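Local coordinates for enhancer of mRNA-decapping protein 4 homolog (Drosophila melanogaster, PDB 2VXG) that probably takes part in mRNA decapping during mRNA degradation and is required for silencing a subset of endogenous miRNA targets, at residues E53-I61 with A82-T93. Numbering follows the deposited sequence.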
loop_
_atom_site.group_PDB
_atom_site.type_symbol
_atom_site.label_atom_id
_atom_site.label_comp_id
_atom_site.label_asym_id
_atom_site.label_seq_id
_atom_site.Cartn_x
_atom_site.Cartn_y
_atom_site.Cartn_z
ATOM N N GLU A 53 -9.170 -5.354 -4.388
ATOM C CA GLU A 53 -10.049 -5.587 -3.262
ATOM C C GLU A 53 -9.719 -4.634 -2.144
ATOM O O GLU A 53 -8.555 -4.312 -1.958
ATOM C CB GLU A 53 -9.761 -6.993 -2.729
ATOM C CG GLU A 53 -10.426 -8.036 -3.492
ATOM C CD GLU A 53 -9.916 -9.379 -3.150
ATOM O OE1 GLU A 53 -9.042 -9.504 -2.260
ATOM O OE2 GLU A 53 -10.374 -10.320 -3.791
ATOM N N GLN A 54 -10.714 -4.240 -1.356
ATOM C CA GLN A 54 -10.456 -3.444 -0.152
ATOM C C GLN A 54 -9.479 -4.112 0.821
ATOM O O GLN A 54 -8.632 -3.425 1.406
ATOM C CB GLN A 54 -11.742 -3.133 0.596
ATOM C CG GLN A 54 -12.701 -2.201 -0.169
ATOM C CD GLN A 54 -12.253 -0.797 -0.126
ATOM O OE1 GLN A 54 -12.220 -0.178 0.956
ATOM N NE2 GLN A 54 -11.927 -0.242 -1.308
ATOM N N LYS A 55 -9.616 -5.430 1.012
ATOM C CA LYS A 55 -8.726 -6.145 1.917
ATOM C C LYS A 55 -7.261 -6.084 1.446
ATOM O O LYS A 55 -6.365 -6.037 2.259
ATOM C CB LYS A 55 -9.215 -7.563 2.244
ATOM C CG LYS A 55 -9.092 -8.660 1.162
ATOM C CD LYS A 55 -9.545 -10.044 1.686
ATOM C CE LYS A 55 -9.946 -10.959 0.500
ATOM N NZ LYS A 55 -11.109 -11.776 0.847
ATOM N N VAL A 56 -7.056 -6.057 0.135
ATOM C CA VAL A 56 -5.736 -5.959 -0.478
ATOM C C VAL A 56 -5.209 -4.544 -0.283
ATOM O O VAL A 56 -4.062 -4.349 0.062
ATOM C CB VAL A 56 -5.767 -6.319 -1.976
ATOM C CG1 VAL A 56 -4.525 -5.795 -2.694
ATOM C CG2 VAL A 56 -5.969 -7.871 -2.196
ATOM N N LEU A 57 -6.057 -3.561 -0.481
ATOM C CA LEU A 57 -5.624 -2.171 -0.290
ATOM C C LEU A 57 -5.136 -1.932 1.130
ATOM O O LEU A 57 -4.073 -1.321 1.308
ATOM C CB LEU A 57 -6.758 -1.197 -0.636
ATOM C CG LEU A 57 -7.163 -1.109 -2.100
ATOM C CD1 LEU A 57 -8.442 -0.370 -2.242
ATOM C CD2 LEU A 57 -6.069 -0.449 -2.908
ATOM N N LEU A 58 -5.895 -2.395 2.140
ATOM C CA LEU A 58 -5.554 -2.156 3.576
ATOM C C LEU A 58 -4.282 -2.902 4.010
ATOM O O LEU A 58 -3.493 -2.414 4.803
ATOM C CB LEU A 58 -6.705 -2.518 4.494
ATOM C CG LEU A 58 -7.934 -1.581 4.451
ATOM C CD1 LEU A 58 -9.164 -2.087 5.231
ATOM C CD2 LEU A 58 -7.592 -0.124 4.837
ATOM N N SER A 59 -4.099 -4.102 3.490
ATOM C CA SER A 59 -2.850 -4.881 3.689
ATOM C C SER A 59 -1.614 -4.218 3.037
ATOM O O SER A 59 -0.548 -4.158 3.637
ATOM C CB SER A 59 -3.051 -6.295 3.125
ATOM O OG SER A 59 -1.875 -7.110 3.236
ATOM N N LEU A 60 -1.767 -3.750 1.813
ATOM C CA LEU A 60 -0.721 -3.035 1.098
ATOM C C LEU A 60 -0.335 -1.794 1.894
ATOM O O LEU A 60 0.859 -1.557 2.142
ATOM C CB LEU A 60 -1.209 -2.677 -0.318
ATOM C CG LEU A 60 -0.302 -2.029 -1.342
ATOM C CD1 LEU A 60 0.891 -3.003 -1.536
ATOM C CD2 LEU A 60 -1.060 -1.780 -2.678
ATOM N N ILE A 61 -1.336 -1.059 2.376
ATOM C CA ILE A 61 -1.077 0.123 3.218
ATOM C C ILE A 61 -0.266 -0.270 4.478
ATOM O O ILE A 61 0.742 0.396 4.813
ATOM C CB ILE A 61 -2.387 0.850 3.681
ATOM C CG1 ILE A 61 -2.975 1.670 2.520
ATOM C CG2 ILE A 61 -2.091 1.796 4.856
ATOM C CD1 ILE A 61 -4.419 2.146 2.773
ATOM N N ALA A 82 -3.709 3.847 -2.704
ATOM C CA ALA A 82 -4.449 2.901 -1.890
ATOM C C ALA A 82 -5.342 3.615 -0.894
ATOM O O ALA A 82 -6.507 3.240 -0.711
ATOM C CB ALA A 82 -3.517 1.888 -1.203
ATOM N N LEU A 83 -4.835 4.662 -0.238
ATOM C CA LEU A 83 -5.685 5.439 0.674
ATOM C C LEU A 83 -6.888 6.037 -0.062
ATOM O O LEU A 83 -8.024 5.987 0.424
ATOM C CB LEU A 83 -4.870 6.572 1.350
ATOM C CG LEU A 83 -5.535 7.582 2.294
ATOM C CD1 LEU A 83 -5.860 6.909 3.628
ATOM C CD2 LEU A 83 -4.617 8.784 2.570
ATOM N N LEU A 84 -6.639 6.643 -1.213
ATOM C CA LEU A 84 -7.727 7.260 -2.012
ATOM C C LEU A 84 -8.758 6.244 -2.472
ATOM O O LEU A 84 -9.876 6.618 -2.733
ATOM C CB LEU A 84 -7.173 8.008 -3.218
ATOM C CG LEU A 84 -6.297 9.244 -2.948
ATOM C CD1 LEU A 84 -5.777 9.784 -4.242
ATOM C CD2 LEU A 84 -7.087 10.348 -2.188
ATOM N N ALA A 85 -8.364 4.972 -2.573
ATOM C CA ALA A 85 -9.281 3.877 -2.970
ATOM C C ALA A 85 -10.064 3.237 -1.825
ATOM O O ALA A 85 -10.987 2.422 -2.073
ATOM C CB ALA A 85 -8.509 2.793 -3.717
ATOM N N ILE A 86 -9.712 3.557 -0.583
ATOM C CA ILE A 86 -10.491 3.092 0.570
ATOM C C ILE A 86 -11.965 3.502 0.442
ATOM O O ILE A 86 -12.296 4.689 0.293
ATOM C CB ILE A 86 -9.971 3.654 1.900
ATOM C CG1 ILE A 86 -8.591 3.132 2.250
ATOM C CG2 ILE A 86 -10.907 3.288 3.069
ATOM C CD1 ILE A 86 -8.093 3.690 3.625
ATOM N N ASN A 87 -12.853 2.513 0.505
ATOM C CA ASN A 87 -14.274 2.749 0.399
ATOM C C ASN A 87 -14.874 2.619 1.778
ATOM O O ASN A 87 -15.046 1.515 2.301
ATOM C CB ASN A 87 -14.949 1.776 -0.576
ATOM C CG ASN A 87 -16.466 1.828 -0.484
ATOM O OD1 ASN A 87 -17.037 2.835 -0.066
ATOM N ND2 ASN A 87 -17.121 0.753 -0.880
ATOM N N MET A 88 -15.189 3.761 2.369
ATOM C CA MET A 88 -15.711 3.793 3.733
ATOM C C MET A 88 -17.175 3.333 3.860
ATOM O O MET A 88 -17.673 3.222 4.976
ATOM C CB MET A 88 -15.510 5.192 4.373
ATOM C CG MET A 88 -14.047 5.558 4.774
ATOM S SD MET A 88 -13.129 4.261 5.699
ATOM C CE MET A 88 -13.896 4.395 7.325
ATOM N N ALA A 89 -17.852 3.062 2.740
ATOM C CA ALA A 89 -19.170 2.428 2.755
ATOM C C ALA A 89 -19.075 0.919 2.902
ATOM O O ALA A 89 -20.071 0.256 3.203
ATOM C CB ALA A 89 -19.956 2.772 1.497
ATOM N N ASP A 90 -17.892 0.351 2.683
ATOM C CA ASP A 90 -17.748 -1.105 2.827
ATOM C C ASP A 90 -17.722 -1.394 4.330
ATOM O O ASP A 90 -16.873 -0.900 5.018
ATOM C CB ASP A 90 -16.484 -1.589 2.083
ATOM C CG ASP A 90 -16.218 -3.064 2.235
ATOM O OD1 ASP A 90 -16.343 -3.615 3.348
ATOM O OD2 ASP A 90 -15.806 -3.670 1.231
ATOM N N PRO A 91 -18.660 -2.215 4.827
ATOM C CA PRO A 91 -18.760 -2.461 6.279
ATOM C C PRO A 91 -17.493 -3.084 6.941
ATOM O O PRO A 91 -17.192 -2.801 8.106
ATOM C CB PRO A 91 -19.976 -3.389 6.394
ATOM C CG PRO A 91 -20.121 -4.030 5.040
ATOM C CD PRO A 91 -19.662 -2.989 4.065
ATOM N N ILE A 92 -16.749 -3.883 6.190
ATOM C CA ILE A 92 -15.494 -4.438 6.681
ATOM C C ILE A 92 -14.451 -3.341 6.746
ATOM O O ILE A 92 -13.745 -3.184 7.749
ATOM C CB ILE A 92 -14.990 -5.581 5.793
ATOM C CG1 ILE A 92 -15.905 -6.807 5.989
ATOM C CG2 ILE A 92 -13.544 -5.897 6.153
ATOM C CD1 ILE A 92 -15.519 -8.069 5.220
ATOM N N THR A 93 -14.353 -2.569 5.666
ATOM C CA THR A 93 -13.442 -1.461 5.645
ATOM C C THR A 93 -13.751 -0.482 6.780
ATOM O O THR A 93 -12.859 -0.012 7.459
ATOM C CB THR A 93 -13.514 -0.736 4.319
ATOM O OG1 THR A 93 -13.139 -1.643 3.271
ATOM C CG2 THR A 93 -12.598 0.540 4.340
#
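Leu57 and Ala82 mark the closest CA approach of the two segments, 5.4 Å from CA to CA, and Gln54 lies opposite Ile86, where the chain leaves helix 73-85 for the connection to helix 91-114. Gln54, in the first turn of helix 54-66, binds this connection with its amide; a bend at chi2 (-76°) turns that group onto the backbone. OE1 accepts two bonds: Thr93 OG1, 2.9 Å away, meets it in the carbonyl plane on a lone pair, whereas Asn87 N, at 2.8 Å, is tilted from that plane, though its bond is nearly straight (N-H...O 170°). On the other branch, NE2 donates to Ala85 O at 2.9 Å, with the acceptor lying in the amide plane. Through these three bonds helix 54-66 is joined to the end of helix 73-85 and the start of helix 91-114, three consecutive helices of the all-helical C-terminal domain of Ge-1. Replacing Gln54 by an alanine would probably leave Asn87 N, Thr93 OG1 and Ala85 O without these mates and let the connection shift. The connection itself is ordered by a type I turn from Asn87 to Asp90, an Asx turn at Asn87, and the N-cap Asp90, whose OD1 accepts from Ile92 N and Thr93 N. Further along helix 54-66 the contact becomes apolar: Leu57 spreads CD1 against Ala85 CB, tight at 3.5 Å, and CD2 against Ala82 CB, which Ile61 CG1 also touches at 3.8 Å. Leu58 crosses Ile86 at about a right angle, CD2 to CD1 4.0 Å.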